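Local coordinates for actin-related protein 8 (Homo sapiens, PDB 4FO0), which binds ATP, shows low basal ATPase activity without polymerising, and serves as a proposed core subunit of the INO80 chromatin-remodelling complex, at residues Tyr108-Arg113 / Pro297-Gln302; Ser492-Lys497 / Pro530-Ile535; Ile29-Asp34 / Lys197-Ile202. One frame throughout, in Å; residues are numbered along the deposited sequence.

Contact 1: Tyr108-Arg113 / Pro297-Gln302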
loop_
_atom_site.group_PDB
_atom_site.type_symbol
_atom_site.label_atom_id
_atom_site.label_comp_id
_atom_site.label_asym_id
_atom_site.label_seq_id
_atom_site.Cartn_x
_atom_site.Cartn_y
_atom_site.Cartn_z
ATOM N N TYR A 108 17.252 -30.317 0.970
ATOM C CA TYR A 108 17.705 -29.994 -0.372
ATOM C C TYR A 108 18.309 -28.586 -0.426
ATOM O O TYR A 108 19.310 -28.344 -1.104
ATOM C CB TYR A 108 16.521 -30.068 -1.331
ATOM C CG TYR A 108 16.817 -29.577 -2.730
ATOM C CD1 TYR A 108 16.835 -28.218 -3.015
ATOM C CD2 TYR A 108 17.063 -30.475 -3.769
ATOM C CE1 TYR A 108 17.095 -27.759 -4.289
ATOM C CE2 TYR A 108 17.327 -30.028 -5.056
ATOM C CZ TYR A 108 17.340 -28.665 -5.310
ATOM O OH TYR A 108 17.599 -28.196 -6.582
ATOM N N ASN A 109 17.695 -27.655 0.286
ATOM C CA ASN A 109 18.030 -26.262 0.100
ATOM C C ASN A 109 19.417 -25.867 0.555
ATOM O O ASN A 109 20.113 -25.085 -0.107
ATOM C CB ASN A 109 16.951 -25.338 0.678
ATOM C CG ASN A 109 15.856 -25.052 -0.323
ATOM O OD1 ASN A 109 16.060 -25.179 -1.534
ATOM N ND2 ASN A 109 14.670 -24.698 0.178
ATOM N N LYS A 110 19.855 -26.391 1.677
ATOM C CA LYS A 110 21.101 -25.833 2.154
ATOM C C LYS A 110 22.355 -26.616 1.734
ATOM O O LYS A 110 23.448 -26.437 2.277
ATOM C CB LYS A 110 20.984 -25.367 3.611
ATOM C CG LYS A 110 19.761 -24.379 3.762
ATOM C CD LYS A 110 20.110 -22.917 4.215
ATOM C CE LYS A 110 19.938 -22.727 5.733
ATOM N NZ LYS A 110 20.331 -21.378 6.264
ATOM N N GLN A 111 22.145 -27.434 0.702
ATOM C CA GLN A 111 23.170 -27.924 -0.207
ATOM C C GLN A 111 23.300 -26.984 -1.416
ATOM O O GLN A 111 24.207 -27.140 -2.228
ATOM C CB GLN A 111 22.761 -29.297 -0.758
ATOM C CG GLN A 111 22.664 -30.422 0.265
ATOM C CD GLN A 111 22.418 -31.792 -0.369
ATOM O OE1 GLN A 111 21.580 -31.944 -1.264
ATOM N NE2 GLN A 111 23.158 -32.795 0.097
ATOM N N MET A 112 22.376 -26.036 -1.560
ATOM C CA MET A 112 22.389 -25.125 -2.710
ATOM C C MET A 112 23.362 -23.961 -2.534
ATOM O O MET A 112 23.352 -23.274 -1.503
ATOM C CB MET A 112 20.992 -24.543 -2.986
ATOM C CG MET A 112 19.906 -25.557 -3.312
ATOM S SD MET A 112 20.209 -26.603 -4.754
ATOM C CE MET A 112 21.704 -25.875 -5.435
ATOM N N ARG A 113 24.194 -23.740 -3.550
ATOM C CA ARG A 113 25.042 -22.552 -3.612
ATOM C C ARG A 113 24.659 -21.737 -4.825
ATOM O O ARG A 113 24.237 -22.288 -5.845
ATOM C CB ARG A 113 26.519 -22.922 -3.691
ATOM C CG ARG A 113 27.056 -23.525 -2.416
ATOM C CD ARG A 113 26.507 -22.797 -1.198
ATOM N NE ARG A 113 26.962 -23.412 0.051
ATOM C CZ ARG A 113 26.286 -24.332 0.738
ATOM N NH1 ARG A 113 25.101 -24.759 0.310
ATOM N NH2 ARG A 113 26.798 -24.825 1.859
ATOM N N PRO A 297 18.343 -19.841 0.976
ATOM C CA PRO A 297 19.783 -19.963 0.735
ATOM C C PRO A 297 20.542 -18.649 0.915
ATOM O O PRO A 297 21.751 -18.678 1.098
ATOM C CB PRO A 297 19.860 -20.448 -0.718
ATOM C CG PRO A 297 18.440 -20.418 -1.252
ATOM C CD PRO A 297 17.595 -19.687 -0.277
ATOM N N TYR A 298 19.853 -17.515 0.862
ATOM C CA TYR A 298 20.510 -16.236 1.113
ATOM C C TYR A 298 20.579 -15.984 2.628
ATOM O O TYR A 298 19.721 -15.329 3.214
ATOM C CB TYR A 298 19.786 -15.105 0.378
ATOM C CG TYR A 298 20.347 -13.723 0.623
ATOM C CD1 TYR A 298 21.693 -13.535 0.923
ATOM C CD2 TYR A 298 19.525 -12.603 0.573
ATOM C CE1 TYR A 298 22.201 -12.264 1.159
ATOM C CE2 TYR A 298 20.027 -11.336 0.803
ATOM C CZ TYR A 298 21.363 -11.171 1.092
ATOM O OH TYR A 298 21.859 -9.907 1.315
ATOM N N ARG A 299 21.628 -16.410 3.259
ATOM C CA ARG A 299 21.621 -16.485 4.672
ATOM C C ARG A 299 21.996 -15.218 5.358
ATOM O O ARG A 299 21.815 -15.100 6.519
ATOM C CB ARG A 299 22.553 -17.568 5.124
ATOM C CG ARG A 299 22.013 -18.954 4.954
ATOM C CD ARG A 299 22.988 -19.799 4.188
ATOM N NE ARG A 299 22.349 -20.942 3.558
ATOM C CZ ARG A 299 22.835 -21.573 2.495
ATOM N NH1 ARG A 299 23.949 -21.154 1.927
ATOM N NH2 ARG A 299 22.187 -22.604 1.976
ATOM N N GLU A 300 22.521 -14.252 4.659
ATOM C CA GLU A 300 22.899 -13.031 5.317
ATOM C C GLU A 300 21.946 -11.907 5.092
ATOM O O GLU A 300 22.280 -10.790 5.279
ATOM C CB GLU A 300 24.268 -12.610 4.870
ATOM C CG GLU A 300 24.591 -13.088 3.490
ATOM C CD GLU A 300 25.386 -14.350 3.515
ATOM O OE1 GLU A 300 25.040 -15.292 2.769
ATOM O OE2 GLU A 300 26.341 -14.365 4.304
ATOM N N CYS A 301 20.744 -12.244 4.703
ATOM C CA CYS A 301 19.623 -11.353 4.667
ATOM C C CYS A 301 19.288 -10.758 6.004
ATOM O O CYS A 301 19.399 -11.382 7.003
ATOM C CB CYS A 301 18.447 -12.129 4.137
ATOM S SG CYS A 301 17.088 -11.226 3.461
ATOM N N GLN A 302 18.866 -9.520 5.989
ATOM C CA GLN A 302 18.421 -8.805 7.188
ATOM C C GLN A 302 17.250 -7.890 6.872
ATOM O O GLN A 302 17.265 -7.190 5.857
ATOM C CB GLN A 302 19.522 -7.926 7.744
ATOM C CG GLN A 302 20.835 -8.602 7.971
ATOM C CD GLN A 302 21.924 -7.575 8.204
ATOM O OE1 GLN A 302 22.240 -7.250 9.348
ATOM N NE2 GLN A 302 22.481 -7.029 7.117
#
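Three positive side chains, Lys110, Arg113 and Arg299, meet here, and no acid side chain takes part between the two segments. Arg299 carries most of the contact from the 297-302 side. Its side chain and that of Lys110 slide past each other in opposite directions. Lys110 CD lies at the edge of the Arg299 guanidinium, in its plane, 3.1 Å from Arg299 NE. The ammonium end passes on along the arginine: Lys110 NZ is 3.4 Å from Arg299 NE. Both atoms are donors, so this is a neighbourhood of like charges and not a bond. Bends at chi2 (-118°) and chi3 of Lys110 turn its chain along Arg299.

Backbone oxygens may offset some of this charge. Asn109 O is 3.8 Å from Arg299 NH2, and Met112 O is 3.7 Å from the same nitrogen. Pro297 O sits over one face of the Arg299 guanidinium. Asn109 O also accepts from Met112 N where the chain leaves its helix.

Arg113 crosses Arg299 at about a right angle, their guanidinium planes 68° apart. Arg299 NH1 stands over one face of the Arg113 group, offset toward its rim. Arg113 NH1 is tied back to its own segment. It donates to Lys110 O at 3.1 Å and also to Met112 O, meeting both carbonyls from above their planes. The two bonds are likely to restrict rotation of this guanidinium.

Nearby, Asn109 is fixed by Ala294 O and Arg349 N, and Pro297 packs on Tyr346 and Phe348 of strand 343-350. The contact thus joins the end of helix 102-109 to the loop between helices 280-293 and 306-319. The order of elements in that second part is consistent with the outer region of the actin fold known as subdomain 4.

Contact 2: Ser492-Lys497 / Pro530-Ile535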
loop_
_atom_site.group_PDB
_atom_site.type_symbol
_atom_site.label_atom_id
_atom_site.label_comp_id
_atom_site.label_asym_id
_atom_site.label_seq_id
_atom_site.Cartn_x
_atom_site.Cartn_y
_atom_site.Cartn_z
ATOM N N SER A 492 -26.895 0.575 7.624
ATOM C CA SER A 492 -28.256 0.628 8.160
ATOM C C SER A 492 -29.346 -0.050 7.325
ATOM O O SER A 492 -30.156 -0.805 7.849
ATOM C CB SER A 492 -28.649 2.081 8.404
ATOM O OG SER A 492 -28.360 2.871 7.268
ATOM N N SER A 493 -29.346 0.212 6.025
ATOM C CA SER A 493 -30.410 -0.250 5.138
ATOM C C SER A 493 -30.109 -1.673 4.741
ATOM O O SER A 493 -28.974 -2.103 4.878
ATOM C CB SER A 493 -30.507 0.635 3.901
ATOM O OG SER A 493 -30.675 -0.150 2.738
ATOM N N ASP A 494 -31.087 -2.425 4.253
ATOM C CA ASP A 494 -30.716 -3.759 3.800
ATOM C C ASP A 494 -30.558 -3.781 2.295
ATOM O O ASP A 494 -29.973 -4.709 1.734
ATOM C CB ASP A 494 -31.744 -4.798 4.239
ATOM C CG ASP A 494 -31.638 -5.124 5.707
ATOM O OD1 ASP A 494 -31.202 -4.246 6.489
ATOM O OD2 ASP A 494 -31.981 -6.265 6.078
ATOM N N ASP A 495 -31.091 -2.757 1.641
ATOM C CA ASP A 495 -30.907 -2.626 0.207
ATOM C C ASP A 495 -29.469 -2.238 -0.063
ATOM O O ASP A 495 -28.856 -2.723 -1.014
ATOM C CB ASP A 495 -31.880 -1.609 -0.389
ATOM C CG ASP A 495 -33.130 -2.268 -0.944
ATOM O OD1 ASP A 495 -33.076 -2.773 -2.087
ATOM O OD2 ASP A 495 -34.160 -2.297 -0.235
ATOM N N THR A 496 -28.933 -1.368 0.787
ATOM C CA THR A 496 -27.522 -1.043 0.735
ATOM C C THR A 496 -26.723 -2.341 0.829
ATOM O O THR A 496 -25.915 -2.637 -0.060
ATOM C CB THR A 496 -27.107 -0.095 1.872
ATOM O OG1 THR A 496 -27.722 1.184 1.684
ATOM C CG2 THR A 496 -25.606 0.091 1.882
ATOM N N LYS A 497 -26.964 -3.126 1.881
ATOM C CA LYS A 497 -26.223 -4.372 2.074
ATOM C C LYS A 497 -26.306 -5.285 0.862
ATOM O O LYS A 497 -25.307 -5.871 0.451
ATOM C CB LYS A 497 -26.690 -5.124 3.310
ATOM C CG LYS A 497 -26.427 -4.403 4.599
ATOM C CD LYS A 497 -26.889 -5.241 5.779
ATOM C CE LYS A 497 -26.893 -4.420 7.051
ATOM N NZ LYS A 497 -26.816 -5.266 8.267
ATOM N N PRO A 530 -26.241 -16.214 5.648
ATOM C CA PRO A 530 -26.820 -17.134 4.663
ATOM C C PRO A 530 -28.139 -16.599 4.137
ATOM O O PRO A 530 -28.512 -16.887 2.997
ATOM C CB PRO A 530 -27.044 -18.421 5.466
ATOM C CG PRO A 530 -26.388 -18.191 6.813
ATOM C CD PRO A 530 -26.400 -16.720 7.018
ATOM N N SER A 531 -28.826 -15.817 4.968
ATOM C CA SER A 531 -30.049 -15.143 4.555
ATOM C C SER A 531 -29.817 -14.264 3.320
ATOM O O SER A 531 -30.601 -14.300 2.370
ATOM C CB SER A 531 -30.609 -14.310 5.708
ATOM O OG SER A 531 -30.416 -12.927 5.465
ATOM N N PHE A 532 -28.734 -13.486 3.336
ATOM C CA PHE A 532 -28.385 -12.603 2.218
ATOM C C PHE A 532 -27.821 -13.373 1.038
ATOM O O PHE A 532 -28.044 -13.006 -0.123
ATOM C CB PHE A 532 -27.375 -11.539 2.650
ATOM C CG PHE A 532 -27.996 -10.354 3.331
ATOM C CD1 PHE A 532 -28.600 -9.349 2.582
ATOM C CD2 PHE A 532 -27.976 -10.240 4.722
ATOM C CE1 PHE A 532 -29.181 -8.236 3.204
ATOM C CE2 PHE A 532 -28.553 -9.134 5.358
ATOM C CZ PHE A 532 -29.157 -8.127 4.595
ATOM N N ARG A 533 -27.083 -14.436 1.344
ATOM C CA ARG A 533 -26.495 -15.292 0.319
ATOM C C ARG A 533 -27.571 -15.814 -0.625
ATOM O O ARG A 533 -27.312 -16.059 -1.802
ATOM C CB ARG A 533 -25.762 -16.462 0.967
ATOM C CG ARG A 533 -24.979 -17.303 -0.012
ATOM C CD ARG A 533 -24.846 -18.725 0.495
ATOM N NE ARG A 533 -24.011 -19.525 -0.393
ATOM C CZ ARG A 533 -22.792 -19.951 -0.077
ATOM N NH1 ARG A 533 -22.278 -19.665 1.115
ATOM N NH2 ARG A 533 -22.091 -20.673 -0.944
ATOM N N ARG A 534 -28.779 -15.986 -0.089
ATOM C CA ARG A 534 -29.923 -16.438 -0.871
ATOM C C ARG A 534 -30.544 -15.287 -1.653
ATOM O O ARG A 534 -30.573 -15.298 -2.887
ATOM C CB ARG A 534 -30.958 -17.105 0.036
ATOM C CG ARG A 534 -30.553 -18.518 0.442
ATOM C CD ARG A 534 -31.600 -19.195 1.315
ATOM N NE ARG A 534 -31.269 -19.098 2.732
ATOM C CZ ARG A 534 -31.900 -18.311 3.599
ATOM N NH1 ARG A 534 -32.919 -17.555 3.193
ATOM N NH2 ARG A 534 -31.515 -18.290 4.873
ATOM N N ILE A 535 -31.027 -14.288 -0.926
ATOM C CA ILE A 535 -31.551 -13.075 -1.542
ATOM C C ILE A 535 -30.705 -12.558 -2.713
ATOM O O ILE A 535 -31.226 -11.900 -3.606
ATOM C CB ILE A 535 -31.642 -11.949 -0.508
ATOM C CG1 ILE A 535 -32.254 -12.475 0.793
ATOM C CG2 ILE A 535 -32.418 -10.772 -1.079
ATOM C CD1 ILE A 535 -31.886 -11.655 2.022
#
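Phe532 of the short helix 530-535 reaches across to Asp494 and Lys497 in the first turn of helix 494-502. The ring does the touching with its far end. Phe532 CZ is 3.7 Å from Asp494 OD2 and 3.9 Å from Lys497 CD, and both approach the ring obliquely. Asp494 crosses the phenyl group at about a right angle, with carboxylate and ring planes 49° apart. Phe532 CE1 meets Lys497 CB at 4.0 Å. Phe532 has CG anti to its carbonyl carbon (chi1 -82°), which sends the ring out toward the neighbouring helix.

That turn begins with an N-cap. Ser493 OG accepts from Thr496 N at 2.9 Å in a nearly straight bond, and more weakly from Asp495 N. Each helix leads into a strand of the same sheet in this actin fold: 494-502 into 503-507, and 530-535 into 540-542, two parallel neighbours.

The Lys497 chain runs extended beyond CG, past the ring at CD, and its NZ goes on to a salt bridge with Asp489. Tyr501, one turn further along, also meets the Phe532 ring. An alanine in place of Phe532 would probably leave CB and CD of Lys497 without their aromatic neighbour and open a gap between the two helices.

Contact 3: Ile29-Asp34 / Lys197-Ile202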
loop_
_atom_site.group_PDB
_atom_site.type_symbol
_atom_site.label_atom_id
_atom_site.label_comp_id
_atom_site.label_asym_id
_atom_site.label_seq_id
_atom_site.Cartn_x
_atom_site.Cartn_y
_atom_site.Cartn_z
ATOM N N ILE A 29 1.732 10.265 -8.591
ATOM C CA ILE A 29 1.519 11.674 -8.897
ATOM C C ILE A 29 1.582 11.937 -10.405
ATOM O O ILE A 29 2.369 11.310 -11.115
ATOM C CB ILE A 29 2.541 12.542 -8.132
ATOM C CG1 ILE A 29 2.282 14.022 -8.360
ATOM C CG2 ILE A 29 3.978 12.187 -8.529
ATOM C CD1 ILE A 29 3.043 14.909 -7.403
ATOM N N GLY A 30 0.736 12.841 -10.895
ATOM C CA GLY A 30 0.713 13.156 -12.317
ATOM C C GLY A 30 -0.329 14.191 -12.683
ATOM O O GLY A 30 -1.133 14.586 -11.839
ATOM N N ARG A 31 -0.311 14.645 -13.934
ATOM C CA ARG A 31 -1.378 15.506 -14.452
ATOM C C ARG A 31 -2.637 14.677 -14.646
ATOM O O ARG A 31 -2.570 13.486 -14.993
ATOM C CB ARG A 31 -0.999 16.104 -15.803
ATOM C CG ARG A 31 0.228 16.963 -15.811
ATOM C CD ARG A 31 0.644 17.249 -17.232
ATOM N NE ARG A 31 2.009 17.770 -17.298
ATOM C CZ ARG A 31 2.319 19.062 -17.360
ATOM N NH1 ARG A 31 1.362 19.989 -17.356
ATOM N NH2 ARG A 31 3.592 19.434 -17.420
ATOM N N ALA A 32 -3.789 15.301 -14.449
ATOM C CA ALA A 32 -5.059 14.609 -14.671
ATOM C C ALA A 32 -5.189 14.069 -16.107
ATOM O O ALA A 32 -6.026 13.221 -16.386
ATOM C CB ALA A 32 -6.222 15.524 -14.325
ATOM N N THR A 33 -4.350 14.554 -17.013
ATOM C CA THR A 33 -4.351 14.073 -18.392
ATOM C C THR A 33 -3.424 12.886 -18.624
ATOM O O THR A 33 -3.589 12.149 -19.597
ATOM C CB THR A 33 -3.993 15.196 -19.395
ATOM O OG1 THR A 33 -2.795 15.868 -18.975
ATOM C CG2 THR A 33 -5.119 16.189 -19.463
ATOM N N ASP A 34 -2.439 12.699 -17.749
ATOM C CA ASP A 34 -1.536 11.558 -17.894
ATOM C C ASP A 34 -2.350 10.260 -17.815
ATOM O O ASP A 34 -3.348 10.165 -17.093
ATOM C CB ASP A 34 -0.400 11.609 -16.868
ATOM C CG ASP A 34 0.510 12.839 -17.044
ATOM O OD1 ASP A 34 0.608 13.349 -18.181
ATOM O OD2 ASP A 34 1.138 13.292 -16.055
ATOM N N LYS A 197 1.618 28.216 -9.683
ATOM C CA LYS A 197 0.535 29.198 -9.611
ATOM C C LYS A 197 -0.515 29.017 -10.712
ATOM O O LYS A 197 -1.662 29.444 -10.551
ATOM C CB LYS A 197 1.094 30.619 -9.658
ATOM C CG LYS A 197 1.904 30.936 -10.896
ATOM C CD LYS A 197 2.604 32.280 -10.724
ATOM C CE LYS A 197 3.548 32.596 -11.875
ATOM N NZ LYS A 197 4.556 33.629 -11.487
ATOM N N TYR A 198 -0.128 28.389 -11.819
ATOM C CA TYR A 198 -1.063 28.115 -12.907
ATOM C C TYR A 198 -1.719 26.754 -12.752
ATOM O O TYR A 198 -2.530 26.356 -13.586
ATOM C CB TYR A 198 -0.363 28.164 -14.265
ATOM C CG TYR A 198 0.501 29.384 -14.482
ATOM C CD1 TYR A 198 0.030 30.659 -14.187
ATOM C CD2 TYR A 198 1.796 29.261 -14.975
ATOM C CE1 TYR A 198 0.829 31.785 -14.387
ATOM C CE2 TYR A 198 2.600 30.378 -15.179
ATOM C CZ TYR A 198 2.112 31.636 -14.884
ATOM O OH TYR A 198 2.911 32.744 -15.079
ATOM N N TYR A 199 -1.368 26.030 -11.693
ATOM C CA TYR A 199 -1.926 24.698 -11.479
ATOM C C TYR A 199 -2.857 24.609 -10.285
ATOM O O TYR A 199 -2.782 25.400 -9.345
ATOM C CB TYR A 199 -0.821 23.664 -11.312
ATOM C CG TYR A 199 -0.090 23.369 -12.583
ATOM C CD1 TYR A 199 -0.390 22.238 -13.333
ATOM C CD2 TYR A 199 0.895 24.225 -13.046
ATOM C CE1 TYR A 199 0.291 21.961 -14.510
ATOM C CE2 TYR A 199 1.570 23.963 -14.216
ATOM C CZ TYR A 199 1.274 22.836 -14.954
ATOM O OH TYR A 199 1.969 22.587 -16.134
ATOM N N ARG A 200 -3.734 23.620 -10.349
ATOM C CA ARG A 200 -4.550 23.222 -9.230
ATOM C C ARG A 200 -4.218 21.782 -8.879
ATOM O O ARG A 200 -3.603 21.054 -9.667
ATOM C CB ARG A 200 -6.030 23.345 -9.565
ATOM C CG ARG A 200 -6.542 24.754 -9.427
ATOM C CD ARG A 200 -7.967 24.848 -9.919
ATOM N NE ARG A 200 -8.059 24.400 -11.302
ATOM C CZ ARG A 200 -9.196 24.305 -11.978
ATOM N NH1 ARG A 200 -10.337 24.638 -11.390
ATOM N NH2 ARG A 200 -9.187 23.880 -13.233
ATOM N N CYS A 201 -4.654 21.374 -7.697
ATOM C CA CYS A 201 -4.288 20.083 -7.148
ATOM C C CYS A 201 -5.476 19.259 -6.648
ATOM O O CYS A 201 -6.351 19.754 -5.942
ATOM C CB CYS A 201 -3.313 20.298 -5.995
ATOM S SG CYS A 201 -2.930 18.794 -5.102
ATOM N N ILE A 202 -5.496 17.988 -7.010
ATOM C CA ILE A 202 -6.397 17.061 -6.358
ATOM C C ILE A 202 -5.601 16.173 -5.411
ATOM O O ILE A 202 -4.746 15.396 -5.846
ATOM C CB ILE A 202 -7.095 16.184 -7.371
ATOM C CG1 ILE A 202 -7.827 17.064 -8.404
ATOM C CG2 ILE A 202 -7.993 15.192 -6.642
ATOM C CD1 ILE A 202 -9.327 16.898 -8.421
#
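A single side-chain hydrogen bond joins Arg31 and Tyr199 at the strand ends of the mixed sheet, where strand 26-31 ends and strand 200-205 is about to begin. Arg31 NH1 donates to Tyr199 OH at 2.9 Å, and the bond is bent, with an N-H...O angle of 140°. The nitrogen lies at the tyrosine edge, in the ring plane. The hydroxyl is tilted from the guanidinium plane, and the two flat groups stand 59° apart. Arg31 spans the distance with a chain extended from CG to NE (chi2 168°).

The guanidinium has other partners. NH1 also donates to Asn15 O, and NH2 makes a weak bond to Leu189 O. Tyr199 meets the ring of Phe16, and Ile191 touches both Tyr199 and Arg31.

At the backbone, Arg31 starts a type I turn closed by Asp34 N to Arg31 O at 2.9 Å. Asp34 OD2 accepts from Arg31 N, which ties the turn to the strand end.

Strand 17-21 runs between the two strands, antiparallel to 26-31 and parallel to 200-205. This is the mixed sheet of an actin-fold subdomain whose first hairpin carries the ATP-binding Ser24 and Thr25.

Overall arrangement
None of the three contacts is fully core. Contacts 1 and 2 lie at the surface, while contact 3 is partly buried through Tyr199. They share no element of structure. Contact 1 brings a helix end and the turn after it against a loop, contact 2 two helices, and contact 3 the end of one strand and the residue leading into another in the same sheet. Their chemistry differs accordingly: clustered positive charge in contact 1, an aromatic ring against a lysine's methylenes and a carboxylate in contact 2, and one directed hydrogen bond in contact 3. Contacts 1 and 3 alternate along the chain, yet their centres are about 47 Å apart, on opposite sides of the chain's centre. Contact 2 follows both.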